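Local coordinates for protein VMB-1 (Vibrio alginolyticus, PDB 6LF4) that probably hydrolyses beta-lactam antibiotics to substituted beta-amino acids as a class B, zinc-dependent metallo-beta-lactamase, at residues T9-L14 / P55-G60; T81-D86 / T145-V150; I158-C163 / L200-H205; K166-K171 / L214-A219. All coordinates share one frame; numbering follows the deposited sequence.

How the interactions relate
All four contacts belong to one metallo-beta-lactamase fold and touch the same ring-opened carbapenem. Interaction 1 joins the edge strand 12-18 of the seven-strand sheet to helix 58-69; interaction 3 pairs strands 158-162 and 200-203 of the five-strand sheet. Interaction 2 lies about 12 Å, centre to centre, from interaction 3, and the two meet where Asp86, Cys163 and His205 share a zinc ion. Interaction 4 is about 11 Å from interaction 3 and about 25 Å from interaction 1, again centre to centre. Interactions 1, 2 and 3 follow in series along the chain, whereas the segments of 3 and 4 alternate. The active site is thus assembled from loops brought together from both sheets.

Interaction 1. Residues T9-L14 / P55-G60; sequences TKELKL and PWTTQG. With LMP ((2~{S},3~{R},4~{S})-2-[(2~{S},3~{R})-1,3-bis(oxidanyl)-1-oxidanylidene-butan-2-yl]-4-[(3~{S},5~{S})-5-(dimethylcarbamoy l)pyrrolidin-3-yl]sulfanyl-3-methyl-3,4-dihydro-2~{H}-pyrrole-5-carboxylic acid), chain G.
Glu11 and Gly60 make the closest backbone approach, with CA atoms 5.3 Å apart, where the turn leading into strand 12-18 passes the first turn of helix 58-69. This is packing at the edge of the seven-strand sheet in the metallo-beta-lactamase fold, and the two segments share no hydrogen bond. Glu11 does most of the touching. Its chain bends at chi2 (126°), and OE2 comes to 3.1 Å from Gln59 CB. The carboxylate and the Gln59 amide have their planes 34° apart, and Glu11 OE2 lies 3.5 Å from Gln59 OE1; both are acceptors, so this is proximity without a bond. Glu11 OE1 instead has weak hydrogen bonds to Thr9 OG1 and Gln63 NE2. Leu12, with CG anti to its backbone N (chi1 -179°), sends CD2 to 3.6 Å from Gly60 O, placing a methyl against the helix backbone. Gly60 has no side chain and meets Leu12 through this carbonyl oxygen. Thr57 is the N-cap of the helix: Gly60 N donates to Thr57 OG1 at 3.0 Å. Just before the cap, the loop turns Trp56 away from strand 12-18 and into the active site, where its ring meets that of His205. The indole meets the ring-opened carbapenem edge-on, with Trp56 CZ2 3.1 Å from the ligand hydroxyl O62.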
# COMPACT_ATOMS: atom_id res chain seq x y z
N THR A 9 19.57 5.72 0.87
CA THR A 9 19.68 6.81 1.89
C THR A 9 18.84 6.46 3.13
O THR A 9 18.14 5.44 3.11
CB THR A 9 19.23 8.16 1.32
OG1 THR A 9 19.54 9.18 2.28
CG2 THR A 9 17.75 8.24 1.02
N LYS A 10 18.91 7.29 4.17
CA LYS A 10 18.20 7.07 5.46
C LYS A 10 16.70 7.34 5.29
O LYS A 10 15.96 6.92 6.19
CB LYS A 10 18.79 7.94 6.58
CG LYS A 10 20.10 7.42 7.17
CD LYS A 10 20.14 7.38 8.70
CE LYS A 10 21.01 6.26 9.24
NZ LYS A 10 20.46 5.70 10.50
N GLU A 11 16.30 8.02 4.21
CA GLU A 11 14.89 8.28 3.80
C GLU A 11 14.32 7.17 2.90
O GLU A 11 13.13 6.87 3.07
CB GLU A 11 14.76 9.59 3.02
CG GLU A 11 14.82 10.83 3.89
CD GLU A 11 15.88 11.80 3.41
OE1 GLU A 11 17.05 11.37 3.33
OE2 GLU A 11 15.52 12.97 3.09
N LEU A 12 15.09 6.61 1.96
CA LEU A 12 14.54 5.78 0.85
C LEU A 12 15.51 4.68 0.43
O LEU A 12 16.68 5.00 0.08
CB LEU A 12 14.22 6.68 -0.35
CG LEU A 12 13.62 5.96 -1.56
CD1 LEU A 12 12.27 5.34 -1.22
CD2 LEU A 12 13.48 6.92 -2.72
N LYS A 13 15.03 3.44 0.47
CA LYS A 13 15.70 2.22 -0.05
C LYS A 13 14.78 1.63 -1.12
O LYS A 13 13.55 1.74 -0.95
CB LYS A 13 16.00 1.22 1.06
CG LYS A 13 16.88 0.05 0.65
CD LYS A 13 17.23 -0.90 1.78
CE LYS A 13 16.03 -1.71 2.24
NZ LYS A 13 16.42 -2.87 3.09
N LEU A 14 15.35 1.07 -2.18
CA LEU A 14 14.58 0.34 -3.23
C LEU A 14 15.15 -1.07 -3.33
O LEU A 14 16.38 -1.21 -3.31
CB LEU A 14 14.64 1.12 -4.54
CG LEU A 14 13.59 2.23 -4.65
CD1 LEU A 14 13.93 3.43 -3.79
CD2 LEU A 14 13.41 2.66 -6.08
N PRO A 55 5.73 7.22 -0.55
CA PRO A 55 6.61 7.20 0.62
C PRO A 55 6.07 8.04 1.78
O PRO A 55 5.24 8.91 1.59
CB PRO A 55 7.93 7.76 0.07
CG PRO A 55 7.90 7.30 -1.36
CD PRO A 55 6.46 7.55 -1.79
N TRP A 56 6.59 7.73 2.95
CA TRP A 56 6.13 8.19 4.28
C TRP A 56 6.48 9.66 4.51
O TRP A 56 5.77 10.32 5.29
CB TRP A 56 6.78 7.29 5.34
CG TRP A 56 5.99 7.16 6.60
CD1 TRP A 56 4.95 7.94 7.04
CD2 TRP A 56 6.20 6.16 7.60
NE1 TRP A 56 4.50 7.48 8.24
CE2 TRP A 56 5.24 6.39 8.61
CE3 TRP A 56 7.09 5.10 7.73
CZ2 TRP A 56 5.16 5.58 9.73
CZ3 TRP A 56 7.00 4.29 8.84
CH2 TRP A 56 6.05 4.53 9.83
N THR A 57 7.54 10.15 3.88
CA THR A 57 8.02 11.55 4.00
C THR A 57 8.00 12.19 2.61
O THR A 57 8.22 11.46 1.63
CB THR A 57 9.42 11.59 4.64
OG1 THR A 57 10.34 10.95 3.76
CG2 THR A 57 9.48 10.90 5.99
N THR A 58 7.76 13.50 2.53
CA THR A 58 7.88 14.29 1.28
C THR A 58 9.26 14.10 0.65
O THR A 58 9.32 14.05 -0.59
CB THR A 58 7.60 15.77 1.54
OG1 THR A 58 6.53 15.82 2.48
CG2 THR A 58 7.25 16.54 0.28
N GLN A 59 10.32 13.95 1.45
CA GLN A 59 11.72 13.78 0.95
C GLN A 59 11.87 12.41 0.28
O GLN A 59 12.40 12.35 -0.85
CB GLN A 59 12.75 13.97 2.07
CG GLN A 59 13.22 15.41 2.22
CD GLN A 59 14.00 15.91 1.03
OE1 GLN A 59 15.01 15.33 0.62
NE2 GLN A 59 13.54 17.02 0.46
N GLY A 60 11.44 11.34 0.95
CA GLY A 60 11.28 10.01 0.34
C GLY A 60 10.60 10.08 -1.01
O GLY A 60 11.12 9.47 -1.97
C1 LMP G . 2.47 2.58 12.75
C2 LMP G . 2.02 1.13 12.98
C3 LMP G . 1.35 0.77 11.68
O7A LMP G . 5.27 -2.10 14.55
C6A LMP G . 6.41 -1.91 14.12
N7A LMP G . 7.48 -2.58 14.59
C9A LMP G . 7.34 -3.71 15.51
C8A LMP G . 8.85 -2.23 14.20
C5A LMP G . 6.68 -0.89 13.02
C2A LMP G . 6.16 0.50 13.41
N3A LMP G . 5.98 -1.24 11.78
C4A LMP G . 5.26 -0.06 11.27
C1A LMP G . 4.92 0.69 12.54
S21 LMP G . 3.43 0.02 13.33
C31 LMP G . 0.50 -0.22 11.52
O31 LMP G . -0.26 -0.49 12.44
O32 LMP G . 0.50 -0.83 10.47
N4 LMP G . 1.70 1.55 10.71
C11 LMP G . 1.91 3.57 13.75
C5 LMP G . 2.10 2.85 11.28
C6 LMP G . 0.96 3.87 11.12
C61 LMP G . 1.41 5.13 10.37
O62 LMP G . 2.38 5.81 11.16
C62 LMP G . 0.26 6.07 10.06
C7 LMP G . -0.30 3.26 10.50
O71 LMP G . -1.26 3.04 11.26
O72 LMP G . -0.28 3.02 9.27

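Interaction 2. Residues T81-D86 / T145-V150; sequences THFHED and TEDNIV. With ZN (zinc ion), chain E; ZN (zinc ion), chain F; LMP ((2~{S},3~{R},4~{S})-2-[(2~{S},3~{R})-1,3-bis(oxidanyl)-1-oxidanylidene-butan-2-yl]-4-[(3~{S},5~{S})-5-(dimethylcarbamoy l)pyrrolidin-3-yl]sulfanyl-3-methyl-3,4-dihydro-2~{H}-pyrrole-5-carboxylic acid), chain G.
Thr81 O is held by two neighbours on the other segment: Ile149 N donates to it at 2.9 Å, in the carbonyl plane, and Asn148 CA adds a CA-H...O contact at 3.2 Å. Two residues on, Phe83 N makes a weak bond to Asp147 OD2, bent to 121° at the hydrogen, while Thr107 OG1 also binds that oxygen. Asp147 OD1 stands at the edge of the Phe83 ring, 3.4 Å from CD1, and accepts a hydrogen bond from Thr145 OG1 of its own segment, met from above the carboxylate plane. With chi1 at 55°, Thr145 turns OG1 to that carboxylate and leaves the CG2 methyl for the histidine loop, 3.5 Å from His84 CE1 and 3.6 Å from Phe83 CE1. Residues His82 to Asp86 form the zinc-binding HXHXD motif of the superfamily. His82 NE2 and His84 ND1 bind one zinc ion with His144; Asp86 OD2 binds the other at 2.1 Å, and carboxylate oxygen O72 of the opened lactam bridges both metals. Asp178 hydrogen-bonds His84 NE2, which would fix the ring's rotation. The contact lies between helix 105-113, whose Leu110 meets Phe83 and Asp147, and strand 158-162, where Phe160 meets Thr81, while Ile149 packs on Val137 of strand 135-138.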
# COMPACT_ATOMS: atom_id res chain seq x y z
N THR A 81 -3.45 3.14 -0.79
CA THR A 81 -4.10 1.91 -0.27
C THR A 81 -4.91 2.23 1.00
O THR A 81 -5.79 1.43 1.34
CB THR A 81 -3.08 0.77 -0.20
OG1 THR A 81 -1.96 1.13 0.61
CG2 THR A 81 -2.58 0.38 -1.58
N HIS A 82 -4.68 3.38 1.64
CA HIS A 82 -5.56 3.89 2.73
C HIS A 82 -5.19 5.33 3.07
O HIS A 82 -4.14 5.80 2.58
CB HIS A 82 -5.60 2.91 3.92
CG HIS A 82 -4.41 2.90 4.82
ND1 HIS A 82 -3.17 2.40 4.45
CD2 HIS A 82 -4.29 3.28 6.11
CE1 HIS A 82 -2.35 2.48 5.48
NE2 HIS A 82 -3.03 2.99 6.51
N PHE A 83 -6.03 6.00 3.87
CA PHE A 83 -5.99 7.46 4.12
C PHE A 83 -4.84 7.89 5.04
O PHE A 83 -4.64 9.09 5.11
CB PHE A 83 -7.33 7.98 4.65
CG PHE A 83 -7.64 7.76 6.11
CD1 PHE A 83 -8.12 6.54 6.57
CD2 PHE A 83 -7.51 8.79 7.03
CE1 PHE A 83 -8.43 6.35 7.91
CE2 PHE A 83 -7.83 8.60 8.37
CZ PHE A 83 -8.28 7.38 8.81
N HIS A 84 -4.10 6.98 5.69
CA HIS A 84 -2.96 7.34 6.58
C HIS A 84 -1.78 7.89 5.76
O HIS A 84 -1.67 7.58 4.56
CB HIS A 84 -2.51 6.15 7.42
CG HIS A 84 -3.51 5.72 8.45
ND1 HIS A 84 -3.48 4.47 9.04
CD2 HIS A 84 -4.56 6.36 8.99
CE1 HIS A 84 -4.46 4.38 9.91
NE2 HIS A 84 -5.14 5.53 9.89
N GLU A 85 -0.90 8.64 6.42
CA GLU A 85 0.28 9.33 5.82
C GLU A 85 1.28 8.34 5.22
O GLU A 85 1.97 8.71 4.27
CB GLU A 85 1.04 10.14 6.87
CG GLU A 85 0.34 11.41 7.27
CD GLU A 85 1.11 12.23 8.30
OE1 GLU A 85 0.63 13.35 8.62
OE2 GLU A 85 2.19 11.76 8.76
N ASP A 86 1.40 7.15 5.78
CA ASP A 86 2.37 6.15 5.25
C ASP A 86 1.84 5.51 3.95
O ASP A 86 2.52 4.60 3.43
CB ASP A 86 2.72 5.10 6.30
CG ASP A 86 1.54 4.32 6.82
OD1 ASP A 86 0.43 4.90 6.84
OD2 ASP A 86 1.73 3.14 7.20
N THR A 145 -8.17 -0.00 8.46
CA THR A 145 -9.07 1.16 8.33
C THR A 145 -10.35 0.69 7.63
O THR A 145 -10.37 -0.43 7.09
CB THR A 145 -8.43 2.33 7.55
OG1 THR A 145 -8.01 1.83 6.28
CG2 THR A 145 -7.25 2.98 8.24
N GLU A 146 -11.39 1.53 7.63
CA GLU A 146 -12.63 1.33 6.84
C GLU A 146 -12.29 1.20 5.35
O GLU A 146 -13.01 0.48 4.66
CB GLU A 146 -13.58 2.50 7.11
CG GLU A 146 -14.83 2.51 6.24
CD GLU A 146 -15.80 3.67 6.45
OE1 GLU A 146 -15.39 4.72 7.01
OE2 GLU A 146 -16.99 3.51 6.06
N ASP A 147 -11.23 1.87 4.89
CA ASP A 147 -11.04 2.19 3.45
C ASP A 147 -9.93 1.33 2.84
O ASP A 147 -9.81 1.40 1.61
CB ASP A 147 -10.69 3.66 3.21
CG ASP A 147 -9.39 4.08 3.88
OD1 ASP A 147 -9.18 3.67 5.02
OD2 ASP A 147 -8.62 4.81 3.26
N ASN A 148 -9.22 0.52 3.61
CA ASN A 148 -7.99 -0.16 3.12
C ASN A 148 -8.30 -1.03 1.89
O ASN A 148 -9.28 -1.79 1.92
CB ASN A 148 -7.28 -1.00 4.16
CG ASN A 148 -8.18 -1.92 4.96
OD1 ASN A 148 -9.19 -2.47 4.48
ND2 ASN A 148 -7.77 -2.11 6.20
N ILE A 149 -7.43 -0.96 0.87
CA ILE A 149 -7.51 -1.83 -0.34
C ILE A 149 -6.21 -2.61 -0.46
O ILE A 149 -5.21 -2.17 0.12
CB ILE A 149 -7.75 -1.01 -1.61
CG1 ILE A 149 -6.67 0.06 -1.77
CG2 ILE A 149 -9.16 -0.42 -1.64
CD1 ILE A 149 -6.55 0.60 -3.17
N VAL A 150 -6.24 -3.72 -1.19
CA VAL A 150 -5.03 -4.49 -1.56
C VAL A 150 -4.84 -4.35 -3.08
O VAL A 150 -5.84 -4.04 -3.81
CB VAL A 150 -5.15 -5.96 -1.13
CG1 VAL A 150 -5.27 -6.05 0.38
CG2 VAL A 150 -6.30 -6.69 -1.83
ZN ZN E . -2.53 3.02 8.54
ZN ZN F . 1.13 1.52 8.31
C1 LMP G . 2.47 2.58 12.75
C2 LMP G . 2.02 1.13 12.98
C3 LMP G . 1.35 0.77 11.68
O7A LMP G . 5.27 -2.10 14.55
C6A LMP G . 6.41 -1.91 14.12
N7A LMP G . 7.48 -2.58 14.59
C9A LMP G . 7.34 -3.71 15.51
C8A LMP G . 8.85 -2.23 14.20
C5A LMP G . 6.68 -0.89 13.02
C2A LMP G . 6.16 0.50 13.41
N3A LMP G . 5.98 -1.24 11.78
C4A LMP G . 5.26 -0.06 11.27
C1A LMP G . 4.92 0.69 12.54
S21 LMP G . 3.43 0.02 13.33
C31 LMP G . 0.50 -0.22 11.52
O31 LMP G . -0.26 -0.49 12.44
O32 LMP G . 0.50 -0.83 10.47
N4 LMP G . 1.70 1.55 10.71
C11 LMP G . 1.91 3.57 13.75
C5 LMP G . 2.10 2.85 11.28
C6 LMP G . 0.96 3.87 11.12
C61 LMP G . 1.41 5.13 10.37
O62 LMP G . 2.38 5.81 11.16
C62 LMP G . 0.26 6.07 10.06
C7 LMP G . -0.30 3.26 10.50
O71 LMP G . -1.26 3.04 11.26
O72 LMP G . -0.28 3.02 9.27

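Interaction 3. Residues I158-C163 / L200-H205; sequences ILFGGC and LVVPGH. With ZN (zinc ion), chain F; LMP ((2~{S},3~{R},4~{S})-2-[(2~{S},3~{R})-1,3-bis(oxidanyl)-1-oxidanylidene-butan-2-yl]-4-[(3~{S},5~{S})-5-(dimethylcarbamoy l)pyrrolidin-3-yl]sulfanyl-3-methyl-3,4-dihydro-2~{H}-pyrrole-5-carboxylic acid), chain G.
Ile158 to Phe160 pair with Leu200 to Val202 as parallel strands, their axes 4.7 Å apart and inclined at 20°, in a beta-alpha-beta unit whose intervening helix is 184-194. Three backbone bonds carry the regular pairing: Leu159 N to Leu200 O, Val202 N to Leu159 O and Gly161 N to Val202 O, each 2.9 Å. The first two run nearly straight at the hydrogen, at 164° and 165°. A beta bulge follows, the register slipping by one between Phe160 and Gly162; there Val202 O also takes a weak bond from Gly162 N, and Gly204 N gives another to Gly162 O. Apolar contacts lie on the face of Ile158, Phe160 and Val202. Ile158 and Leu200 run side by side, and Val202 splits its methyls, CG2 to Ile158 CG2 and CG1 to the edge of the Phe160 ring, 3.6 Å from CD1. Gly162 N sits over the centre of that ring. Metal binding follows at Cys163 and His205, with Asp86 completing the protein ligands of the second zinc. Gly204, with no side chain, has its CA 3.9 Å from Cys163 SG. His205 ND1 is hydrogen-bonded to Gly37 O, which would limit ring rotation, while Cys163 SG binds the zinc at 2.3 Å and His205 NE2 at 2.1 Å.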
# COMPACT_ATOMS: atom_id res chain seq x y z
N ILE A 158 2.22 -11.24 -7.04
CA ILE A 158 2.55 -10.38 -5.87
C ILE A 158 1.28 -9.68 -5.39
O ILE A 158 0.67 -8.93 -6.19
CB ILE A 158 3.63 -9.34 -6.22
CG1 ILE A 158 4.96 -10.01 -6.59
CG2 ILE A 158 3.79 -8.34 -5.09
CD1 ILE A 158 5.93 -9.06 -7.25
N LEU A 159 0.93 -9.89 -4.12
CA LEU A 159 -0.18 -9.18 -3.44
C LEU A 159 0.42 -8.12 -2.51
O LEU A 159 1.16 -8.49 -1.58
CB LEU A 159 -1.01 -10.19 -2.65
CG LEU A 159 -2.19 -9.58 -1.90
CD1 LEU A 159 -3.13 -8.83 -2.86
CD2 LEU A 159 -2.91 -10.67 -1.15
N PHE A 160 0.17 -6.85 -2.81
CA PHE A 160 0.47 -5.73 -1.89
C PHE A 160 -0.67 -5.62 -0.89
O PHE A 160 -1.77 -5.23 -1.29
CB PHE A 160 0.64 -4.43 -2.64
CG PHE A 160 0.99 -3.29 -1.72
CD1 PHE A 160 2.26 -3.22 -1.16
CD2 PHE A 160 0.05 -2.34 -1.37
CE1 PHE A 160 2.59 -2.17 -0.32
CE2 PHE A 160 0.39 -1.31 -0.50
CZ PHE A 160 1.65 -1.23 0.02
N GLY A 161 -0.42 -6.00 0.35
CA GLY A 161 -1.44 -6.00 1.42
C GLY A 161 -1.53 -4.64 2.07
O GLY A 161 -2.56 -4.32 2.68
N GLY A 162 -0.48 -3.84 1.95
CA GLY A 162 -0.35 -2.64 2.79
C GLY A 162 -0.61 -2.97 4.26
O GLY A 162 -0.37 -4.11 4.68
N CYS A 163 -1.04 -1.98 5.04
CA CYS A 163 -1.22 -2.08 6.51
C CYS A 163 -2.41 -2.97 6.87
O CYS A 163 -2.48 -3.40 8.02
CB CYS A 163 -1.27 -0.68 7.10
SG CYS A 163 0.24 0.20 6.60
N LEU A 200 4.12 -13.90 -3.26
CA LEU A 200 4.72 -12.89 -2.36
C LEU A 200 3.61 -11.98 -1.83
O LEU A 200 2.81 -11.52 -2.65
CB LEU A 200 5.76 -12.08 -3.15
CG LEU A 200 6.87 -11.42 -2.33
CD1 LEU A 200 7.72 -12.45 -1.60
CD2 LEU A 200 7.75 -10.57 -3.23
N VAL A 201 3.56 -11.78 -0.51
CA VAL A 201 2.66 -10.82 0.18
C VAL A 201 3.55 -9.73 0.77
O VAL A 201 4.52 -10.06 1.49
CB VAL A 201 1.77 -11.49 1.24
CG1 VAL A 201 0.74 -10.52 1.81
CG2 VAL A 201 1.08 -12.72 0.68
N VAL A 202 3.26 -8.49 0.42
CA VAL A 202 4.03 -7.31 0.89
C VAL A 202 3.20 -6.66 1.99
O VAL A 202 2.14 -6.11 1.72
CB VAL A 202 4.32 -6.35 -0.27
CG1 VAL A 202 5.04 -5.11 0.22
CG2 VAL A 202 5.09 -7.06 -1.39
N PRO A 203 3.66 -6.69 3.27
CA PRO A 203 3.00 -5.94 4.33
C PRO A 203 3.36 -4.45 4.23
O PRO A 203 4.29 -4.09 3.52
CB PRO A 203 3.51 -6.66 5.59
CG PRO A 203 4.93 -7.07 5.23
CD PRO A 203 4.87 -7.39 3.75
N GLY A 204 2.57 -3.58 4.86
CA GLY A 204 2.87 -2.14 4.89
C GLY A 204 4.17 -1.86 5.63
O GLY A 204 4.80 -0.84 5.34
N HIS A 205 4.55 -2.75 6.56
CA HIS A 205 5.76 -2.69 7.42
C HIS A 205 6.24 -4.12 7.68
O HIS A 205 5.39 -5.00 7.98
CB HIS A 205 5.50 -2.00 8.78
CG HIS A 205 4.67 -0.77 8.70
ND1 HIS A 205 5.20 0.49 8.41
CD2 HIS A 205 3.34 -0.60 8.87
CE1 HIS A 205 4.22 1.38 8.42
NE2 HIS A 205 3.06 0.73 8.70
ZN ZN F . 1.13 1.52 8.31
C1 LMP G . 2.47 2.58 12.75
C2 LMP G . 2.02 1.13 12.98
C3 LMP G . 1.35 0.77 11.68
O7A LMP G . 5.27 -2.10 14.55
C6A LMP G . 6.41 -1.91 14.12
N7A LMP G . 7.48 -2.58 14.59
C9A LMP G . 7.34 -3.71 15.51
C8A LMP G . 8.85 -2.23 14.20
C5A LMP G . 6.68 -0.89 13.02
C2A LMP G . 6.16 0.50 13.41
N3A LMP G . 5.98 -1.24 11.78
C4A LMP G . 5.26 -0.06 11.27
C1A LMP G . 4.92 0.69 12.54
S21 LMP G . 3.43 0.02 13.33
C31 LMP G . 0.50 -0.22 11.52
O31 LMP G . -0.26 -0.49 12.44
O32 LMP G . 0.50 -0.83 10.47
N4 LMP G . 1.70 1.55 10.71
C11 LMP G . 1.91 3.57 13.75
C5 LMP G . 2.10 2.85 11.28
C6 LMP G . 0.96 3.87 11.12
C61 LMP G . 1.41 5.13 10.37
O62 LMP G . 2.38 5.81 11.16
C62 LMP G . 0.26 6.07 10.06
C7 LMP G . -0.30 3.26 10.50
O71 LMP G . -1.26 3.04 11.26
O72 LMP G . -0.28 3.02 9.27

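Interaction 4. Residues K166-K171 / L214-A219; sequences KSLKNK and LKHTQA. With LMP ((2~{S},3~{R},4~{S})-2-[(2~{S},3~{R})-1,3-bis(oxidanyl)-1-oxidanylidene-butan-2-yl]-4-[(3~{S},5~{S})-5-(dimethylcarbamoy l)pyrrolidin-3-yl]sulfanyl-3-methyl-3,4-dihydro-2~{H}-pyrrole-5-carboxylic acid), chain G.
The active-site wall that receives the carbapenem's ring carboxylate is fastened where Lys166 and the loop after it meet Thr217 and His216. Lys166 N donates to Thr217 OG1 at 2.8 Å with an angle of 163°, and the same hydroxyl bonds to Leu213 O one turn earlier in its helix, so two hydrogen bonds hold the hydroxyl oxygen. From this fixed backbone the Lys166 chain, bent at chi2 and chi3, leads away from the helix and brings NZ to 2.5 Å from ligand oxygen O32; Cys163 O binds the same ammonium. In the metallo-beta-lactamase fold, helix 212-224 follows strand 200-203 and here backs the loop leading out of strand 158-162. His216 reaches out of it, CG anti to the backbone N (chi1 177°), and its ring enters the turn formed by Ser167 to Asn170. His216 NE2 donates to Asn170 O at 2.7 Å, the acceptor only 1° out of the ring plane. Ser167 O is also at the ring edge, 3.3 Å from His216 CD2. Leu168 O lies over a face, 2.9 Å from His216 NE2 but badly angled for a bond, and the Leu168 CD2 methyl rests 3.9 Å from His216 CB.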
# COMPACT_ATOMS: atom_id res chain seq x y z
N LYS A 166 -0.23 -7.73 8.29
CA LYS A 166 0.90 -7.62 9.26
C LYS A 166 1.99 -8.63 8.86
O LYS A 166 1.67 -9.68 8.26
CB LYS A 166 0.34 -7.79 10.67
CG LYS A 166 -0.70 -6.77 11.08
CD LYS A 166 -0.19 -5.34 11.18
CE LYS A 166 -1.20 -4.31 10.68
NZ LYS A 166 -0.56 -3.09 10.13
N SER A 167 3.25 -8.30 9.16
CA SER A 167 4.42 -9.21 9.01
C SER A 167 4.27 -10.38 10.00
O SER A 167 3.52 -10.25 10.98
CB SER A 167 5.70 -8.43 9.17
OG SER A 167 5.89 -8.05 10.52
N LEU A 168 4.85 -11.54 9.69
CA LEU A 168 4.72 -12.78 10.50
C LEU A 168 5.14 -12.52 11.96
O LEU A 168 4.45 -13.03 12.88
CB LEU A 168 5.61 -13.88 9.91
CG LEU A 168 4.93 -14.80 8.90
CD1 LEU A 168 5.92 -15.85 8.41
CD2 LEU A 168 3.70 -15.46 9.52
N LYS A 169 6.23 -11.77 12.13
CA LYS A 169 6.89 -11.46 13.42
C LYS A 169 6.00 -10.56 14.28
O LYS A 169 6.09 -10.63 15.51
CB LYS A 169 8.22 -10.74 13.17
CG LYS A 169 9.39 -11.65 12.84
CD LYS A 169 10.52 -10.97 12.10
CE LYS A 169 10.88 -9.59 12.62
NZ LYS A 169 11.91 -8.94 11.77
N ASN A 170 5.21 -9.69 13.65
CA ASN A 170 4.35 -8.74 14.39
C ASN A 170 3.46 -9.56 15.30
O ASN A 170 2.89 -10.58 14.83
CB ASN A 170 3.57 -7.80 13.47
CG ASN A 170 3.30 -6.45 14.12
OD1 ASN A 170 3.13 -6.37 15.34
ND2 ASN A 170 3.26 -5.41 13.31
N LYS A 171 3.38 -9.17 16.57
CA LYS A 171 2.54 -9.86 17.58
C LYS A 171 1.31 -9.01 17.87
O LYS A 171 0.45 -9.47 18.63
CB LYS A 171 3.36 -10.15 18.84
CG LYS A 171 4.51 -11.13 18.63
CD LYS A 171 5.39 -11.27 19.86
CE LYS A 171 6.64 -12.09 19.62
NZ LYS A 171 6.33 -13.53 19.48
N LEU A 214 -1.29 -13.55 5.58
CA LEU A 214 -2.76 -13.35 5.54
C LEU A 214 -3.38 -14.07 6.74
O LEU A 214 -4.14 -13.41 7.47
CB LEU A 214 -3.34 -13.85 4.21
CG LEU A 214 -2.73 -13.23 2.95
CD1 LEU A 214 -3.46 -13.69 1.69
CD2 LEU A 214 -2.75 -11.72 2.99
N LYS A 215 -3.07 -15.36 6.93
CA LYS A 215 -3.63 -16.21 8.02
C LYS A 215 -3.18 -15.67 9.38
O LYS A 215 -3.98 -15.68 10.34
CB LYS A 215 -3.15 -17.66 7.89
CG LYS A 215 -3.26 -18.25 6.50
CD LYS A 215 -4.67 -18.35 6.01
CE LYS A 215 -4.82 -19.14 4.73
NZ LYS A 215 -3.97 -20.36 4.71
N HIS A 216 -1.93 -15.22 9.47
CA HIS A 216 -1.35 -14.64 10.70
C HIS A 216 -2.10 -13.36 11.08
O HIS A 216 -2.49 -13.22 12.25
CB HIS A 216 0.14 -14.37 10.53
CG HIS A 216 0.74 -13.73 11.74
ND1 HIS A 216 0.65 -14.31 12.98
CD2 HIS A 216 1.37 -12.54 11.91
CE1 HIS A 216 1.23 -13.52 13.87
NE2 HIS A 216 1.68 -12.43 13.25
N THR A 217 -2.34 -12.47 10.12
CA THR A 217 -3.09 -11.21 10.39
C THR A 217 -4.50 -11.57 10.84
O THR A 217 -5.00 -10.92 11.79
CB THR A 217 -3.10 -10.26 9.19
OG1 THR A 217 -1.74 -9.98 8.88
CG2 THR A 217 -3.90 -9.00 9.46
N GLN A 218 -5.14 -12.55 10.18
CA GLN A 218 -6.50 -12.98 10.56
C GLN A 218 -6.50 -13.44 12.03
O GLN A 218 -7.47 -13.14 12.75
CB GLN A 218 -6.95 -14.14 9.69
CG GLN A 218 -8.42 -14.46 9.83
CD GLN A 218 -8.79 -15.49 8.80
OE1 GLN A 218 -8.12 -16.51 8.69
NE2 GLN A 218 -9.83 -15.24 8.02
N ALA A 219 -5.47 -14.18 12.44
CA ALA A 219 -5.34 -14.73 13.81
C ALA A 219 -5.14 -13.59 14.82
O ALA A 219 -5.85 -13.58 15.84
CB ALA A 219 -4.20 -15.72 13.86
C1 LMP G . 2.47 2.58 12.75
C2 LMP G . 2.02 1.13 12.98
C3 LMP G . 1.35 0.77 11.68
O7A LMP G . 5.27 -2.10 14.55
C6A LMP G . 6.41 -1.91 14.12
N7A LMP G . 7.48 -2.58 14.59
C9A LMP G . 7.34 -3.71 15.51
C8A LMP G . 8.85 -2.23 14.20
C5A LMP G . 6.68 -0.89 13.02
C2A LMP G . 6.16 0.50 13.41
N3A LMP G . 5.98 -1.24 11.78
C4A LMP G . 5.26 -0.06 11.27
C1A LMP G . 4.92 0.69 12.54
S21 LMP G . 3.43 0.02 13.33
C31 LMP G . 0.50 -0.22 11.52
O31 LMP G . -0.26 -0.49 12.44
O32 LMP G . 0.50 -0.83 10.47
N4 LMP G . 1.70 1.55 10.71
C11 LMP G . 1.91 3.57 13.75
C5 LMP G . 2.10 2.85 11.28
C6 LMP G . 0.96 3.87 11.12
C61 LMP G . 1.41 5.13 10.37
O62 LMP G . 2.38 5.81 11.16
C62 LMP G . 0.26 6.07 10.06
C7 LMP G . -0.30 3.26 10.50
O71 LMP G . -1.26 3.04 11.26
O72 LMP G . -0.28 3.02 9.27